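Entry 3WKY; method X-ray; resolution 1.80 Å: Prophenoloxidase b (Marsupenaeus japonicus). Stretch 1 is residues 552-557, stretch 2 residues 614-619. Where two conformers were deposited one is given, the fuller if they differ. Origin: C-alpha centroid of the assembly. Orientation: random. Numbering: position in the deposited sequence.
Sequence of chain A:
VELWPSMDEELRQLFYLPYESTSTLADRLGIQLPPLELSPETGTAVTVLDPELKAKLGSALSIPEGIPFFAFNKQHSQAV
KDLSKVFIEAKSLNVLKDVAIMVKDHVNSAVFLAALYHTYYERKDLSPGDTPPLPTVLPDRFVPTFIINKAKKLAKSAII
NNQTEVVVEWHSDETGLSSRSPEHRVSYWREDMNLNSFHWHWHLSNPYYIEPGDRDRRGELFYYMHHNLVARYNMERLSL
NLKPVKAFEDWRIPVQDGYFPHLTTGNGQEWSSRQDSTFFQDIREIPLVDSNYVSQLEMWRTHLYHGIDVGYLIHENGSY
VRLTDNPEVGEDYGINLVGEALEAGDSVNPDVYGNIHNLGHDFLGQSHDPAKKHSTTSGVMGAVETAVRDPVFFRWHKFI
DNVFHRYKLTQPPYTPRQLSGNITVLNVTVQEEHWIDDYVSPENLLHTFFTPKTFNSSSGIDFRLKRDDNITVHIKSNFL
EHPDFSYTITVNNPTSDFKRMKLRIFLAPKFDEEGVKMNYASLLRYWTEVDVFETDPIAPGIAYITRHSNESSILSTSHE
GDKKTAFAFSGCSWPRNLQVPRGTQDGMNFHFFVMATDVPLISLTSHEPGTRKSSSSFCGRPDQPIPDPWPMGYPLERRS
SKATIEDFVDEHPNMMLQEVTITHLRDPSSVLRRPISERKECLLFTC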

ATOM      1  N   SER A 552      16.418 -28.306 -42.609  1.00 20.21           N
ATOM      2  CA  SER A 552      15.282 -27.477 -42.181  1.00 21.71           C
ATOM      3  C   SER A 552      15.370 -26.023 -42.626  1.00 18.06           C
ATOM      4  O   SER A 552      16.439 -25.414 -42.599  1.00 21.82           O
ATOM      5  N   SER A 553      14.225 -25.460 -42.998  1.00 18.02           N
ATOM      6  CA  SER A 553      14.145 -24.062 -43.392  1.00 17.74           C
ATOM      7  C   SER A 553      14.611 -23.100 -42.297  1.00 20.07           C
ATOM      8  O   SER A 553      14.988 -21.961 -42.588  1.00 19.07           O
ATOM      9  N   ILE A 554      14.587 -23.536 -41.040  1.00 16.74           N
ATOM     10  CA  ILE A 554      14.955 -22.600 -39.947  1.00 18.50           C
ATOM     11  C   ILE A 554      16.470 -22.507 -39.746  1.00 24.65           C
ATOM     12  O   ILE A 554      16.963 -21.616 -39.050  1.00 20.75           O
ATOM     13  N   LEU A 555      17.207 -23.420 -40.369  1.00 18.56           N
ATOM     14  CA  LEU A 555      18.670 -23.411 -40.310  1.00 18.02           C
ATOM     15  C   LEU A 555      19.235 -22.692 -41.535  1.00 25.63           C
ATOM     16  O   LEU A 555      18.551 -22.557 -42.548  1.00 24.86           O
ATOM     17  N   SER A 556      20.473 -22.217 -41.448  1.00 22.59           N
ATOM     18  CA  SER A 556      21.130 -21.650 -42.623  1.00 25.08           C
ATOM     19  C   SER A 556      21.756 -22.810 -43.408  1.00 32.75           C
ATOM     20  O   SER A 556      21.161 -23.875 -43.522  1.00 35.39           O
ATOM     21  N   THR A 557      22.966 -22.614 -43.917  1.00 44.54           N
ATOM     22  CA  THR A 557      23.674 -23.690 -44.611  1.00 52.12           C
ATOM     23  C   THR A 557      24.971 -24.068 -43.900  1.00 52.41           C
ATOM     24  O   THR A 557      25.305 -25.248 -43.780  1.00 54.90           O
ATOM     25  N   SER A 614      18.598 -20.452 -49.009  1.00 72.60           N
ATOM     26  CA  SER A 614      19.685 -21.027 -48.229  1.00 62.41           C
ATOM     27  C   SER A 614      19.860 -20.290 -46.896  1.00 56.56           C
ATOM     28  O   SER A 614      20.604 -20.735 -46.016  1.00 54.77           O
ATOM     29  N   SER A 615      19.170 -19.162 -46.750  1.00 57.94           N
ATOM     30  CA  SER A 615      19.169 -18.428 -45.487  1.00 48.19           C
ATOM     31  C   SER A 615      18.067 -18.976 -44.570  1.00 26.15           C
ATOM     32  O   SER A 615      17.106 -19.578 -45.056  1.00 38.92           O
ATOM     33  N   SER A 616      18.208 -18.785 -43.258  1.00 34.49           N
ATOM     34  CA  SER A 616      17.154 -19.208 -42.323  1.00 28.81           C
ATOM     35  C   SER A 616      15.851 -18.463 -42.607  1.00 24.12           C
ATOM     36  O   SER A 616      15.864 -17.257 -42.852  1.00 26.59           O
ATOM     37  N   SER A 617      14.727 -19.172 -42.566  1.00 21.56           N
ATOM     38  CA  SER A 617      13.424 -18.540 -42.757  1.00 21.06           C
ATOM     39  C   SER A 617      13.130 -17.498 -41.660  1.00 22.18           C
ATOM     40  O   SER A 617      12.292 -16.609 -41.842  1.00 22.45           O
ATOM     41  N   PHE A 618      13.808 -17.616 -40.525  1.00 16.62           N
ATOM     42  CA  PHE A 618      13.639 -16.628 -39.450  1.00 19.41           C
ATOM     43  C   PHE A 618      14.396 -15.333 -39.765  1.00 25.51           C
ATOM     44  O   PHE A 618      14.083 -14.270 -39.212  1.00 22.07           O
ATOM     45  N   CYS A 619      15.394 -15.426 -40.645  1.00 19.96           N
ATOM     46  CA  CYS A 619      16.293 -14.306 -40.941  0.71 21.33           C
ATOM     47  C   CYS A 619      15.967 -13.631 -42.269  1.00 24.73           C
ATOM     48  O   CYS A 619      16.209 -12.433 -42.454  1.00 24.01           O
TER

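The contact between these two irregular segments is unusual in being held by serines and carbonyl groups rather than by a layer of interlocking apolar side chains: seven of the twelve residues are serine, and both hydrogen bonds that cross the interface end on main-chain oxygens of neighbouring residues, Ser 553 and Ile 554. The first is wholly backbone, with Ser 617 N donating to Ser 553 O at 2.8 Å and a nearly straight N-H...O angle of 164°. The second comes from a side chain. Ser 616, whose CA-to-CB bond runs sideways to stretch 1, adopts the t rotamer (chi1 170°), and its OG donates to Ile 554 O at 2.7 Å. The same OG accepts a hydrogen bond from Phe 618 N at 3.1 Å, so one buried hydroxyl fastens the opposing carbonyl while bracing its own chain.

A similar device operates within stretch 1, where Ser 552 OG, also on a t rotamer, accepts from Ile 554 N at 3.1 Å. Ser 552 itself does not touch stretch 2; it helps to hold the type I turn from Ser 552 to Leu 555, which is closed by Leu 555 N donating to Ser 552 O at 3.1 Å. Ser 553 O, offered by this turn, also receives a CA-H...O contact from Ser 616 CA at 3.5 Å.

Ser 617 alone directs its CA-to-CB bond toward the other stretch. Its p rotamer leaves OG 3.8 Å from Ile 554 CA and 3.9 Å from Ser 553 OG, the latter also on a p rotamer. These two are packing distances, and both hydroxyls find hydrogen-bonding partners elsewhere in the structure. Ser 617 OG also lies 3.2 Å from Ser 553 O.

The apolar component is compact. Ile 554, with chi1 p and chi2 t, sets its CG2 methyl over one face of the Phe 618 ring, 4.1 Å from the ring centroid and 28° off the normal, a CH-pi arrangement whose closest approach is 3.7 Å from Ile 554 CG2 to Phe 618 CZ. The Phe 618 CA-to-CB bond (chi1 m) runs sideways, but the end of the side chain comes nearer, and the ring meets the methyl there. The CA-to-CB bond of Leu 555, in contrast, points away, and its side chain (chi1 m, chi2 t) stays out of contact with stretch 2; its contacts are made by the backbone, with Leu 555 O lying 3.6 Å from Ser 616 CA.

At the exposed margin, Thr 557 (chi1 p) rests its CG2 methyl 3.4 Å from Ser 614 O and 3.5 Å from Ser 614 CB. Ser 614 is poorly ordered, so its side of this contact is less certain.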

ATOM      1  CB  SER A 552      15.130 -27.494 -40.663  1.00 23.48           C
ATOM      2  OG  SER A 552      14.163 -26.527 -40.291  1.00 21.22           O
ATOM      3  CB  SER A 553      12.705 -23.729 -43.757  1.00 20.04           C
ATOM      4  OG  SER A 553      11.834 -24.099 -42.702  1.00 19.61           O
ATOM      5  CB  ILE A 554      14.262 -22.937 -38.608  1.00 18.33           C
ATOM      6  CG1 ILE A 554      14.881 -24.191 -37.983  1.00 17.45           C
ATOM      7  CG2 ILE A 554      12.724 -23.052 -38.800  1.00 15.96           C
ATOM      8  CD1 ILE A 554      14.257 -24.596 -36.643  1.00 23.55           C
ATOM      9  CB  LEU A 555      19.197 -24.848 -40.267  1.00 21.15           C
ATOM     10  CG  LEU A 555      18.649 -25.720 -39.134  1.00 20.29           C
ATOM     11  CD1 LEU A 555      19.130 -27.165 -39.254  1.00 24.59           C
ATOM     12  CD2 LEU A 555      19.055 -25.125 -37.767  1.00 18.50           C
ATOM     13  CB  SER A 556      22.210 -20.649 -42.213  1.00 24.12           C
ATOM     14  OG  SER A 556      23.201 -21.283 -41.431  1.00 26.65           O
ATOM     15  CB  THR A 557      23.983 -23.312 -46.062  1.00 50.82           C
ATOM     16  OG1 THR A 557      24.624 -22.032 -46.092  1.00 60.04           O
ATOM     17  CG2 THR A 557      22.697 -23.247 -46.877  1.00 47.03           C
ATOM     18  CB  SER A 614      20.989 -21.009 -49.030  1.00 66.53           C
ATOM     19  OG  SER A 614      21.445 -19.684 -49.242  1.00 77.35           O
ATOM     20  CB  SER A 615      18.954 -16.935 -45.740  1.00 50.86           C
ATOM     21  OG  SER A 615      17.634 -16.687 -46.189  1.00 55.39           O
ATOM     22  CB  SER A 616      17.577 -18.961 -40.874  1.00 30.70           C
ATOM     23  OG  SER A 616      16.483 -19.143 -39.979  1.00 27.70           O
ATOM     24  CB  SER A 617      12.320 -19.592 -42.786  1.00 24.56           C
ATOM     25  OG  SER A 617      12.372 -20.386 -41.618  1.00 23.93           O
ATOM     26  CB  PHE A 618      14.158 -17.182 -38.113  1.00 17.32           C
ATOM     27  CG  PHE A 618      13.337 -18.316 -37.538  1.00 18.28           C
ATOM     28  CD1 PHE A 618      12.021 -18.515 -37.918  1.00 20.54           C
ATOM     29  CD2 PHE A 618      13.891 -19.163 -36.585  1.00 20.64           C
ATOM     30  CE1 PHE A 618      11.265 -19.557 -37.372  1.00 20.40           C
ATOM     31  CE2 PHE A 618      13.146 -20.205 -36.027  1.00 16.48           C
ATOM     32  CZ  PHE A 618      11.821 -20.397 -36.426  1.00 18.10           C
ATOM     33  CB  CYS A 619      17.742 -14.796 -40.982  0.71 24.36           C
ATOM     34  SG  CYS A 619      18.323 -15.565 -39.451  0.71 23.82           S
TER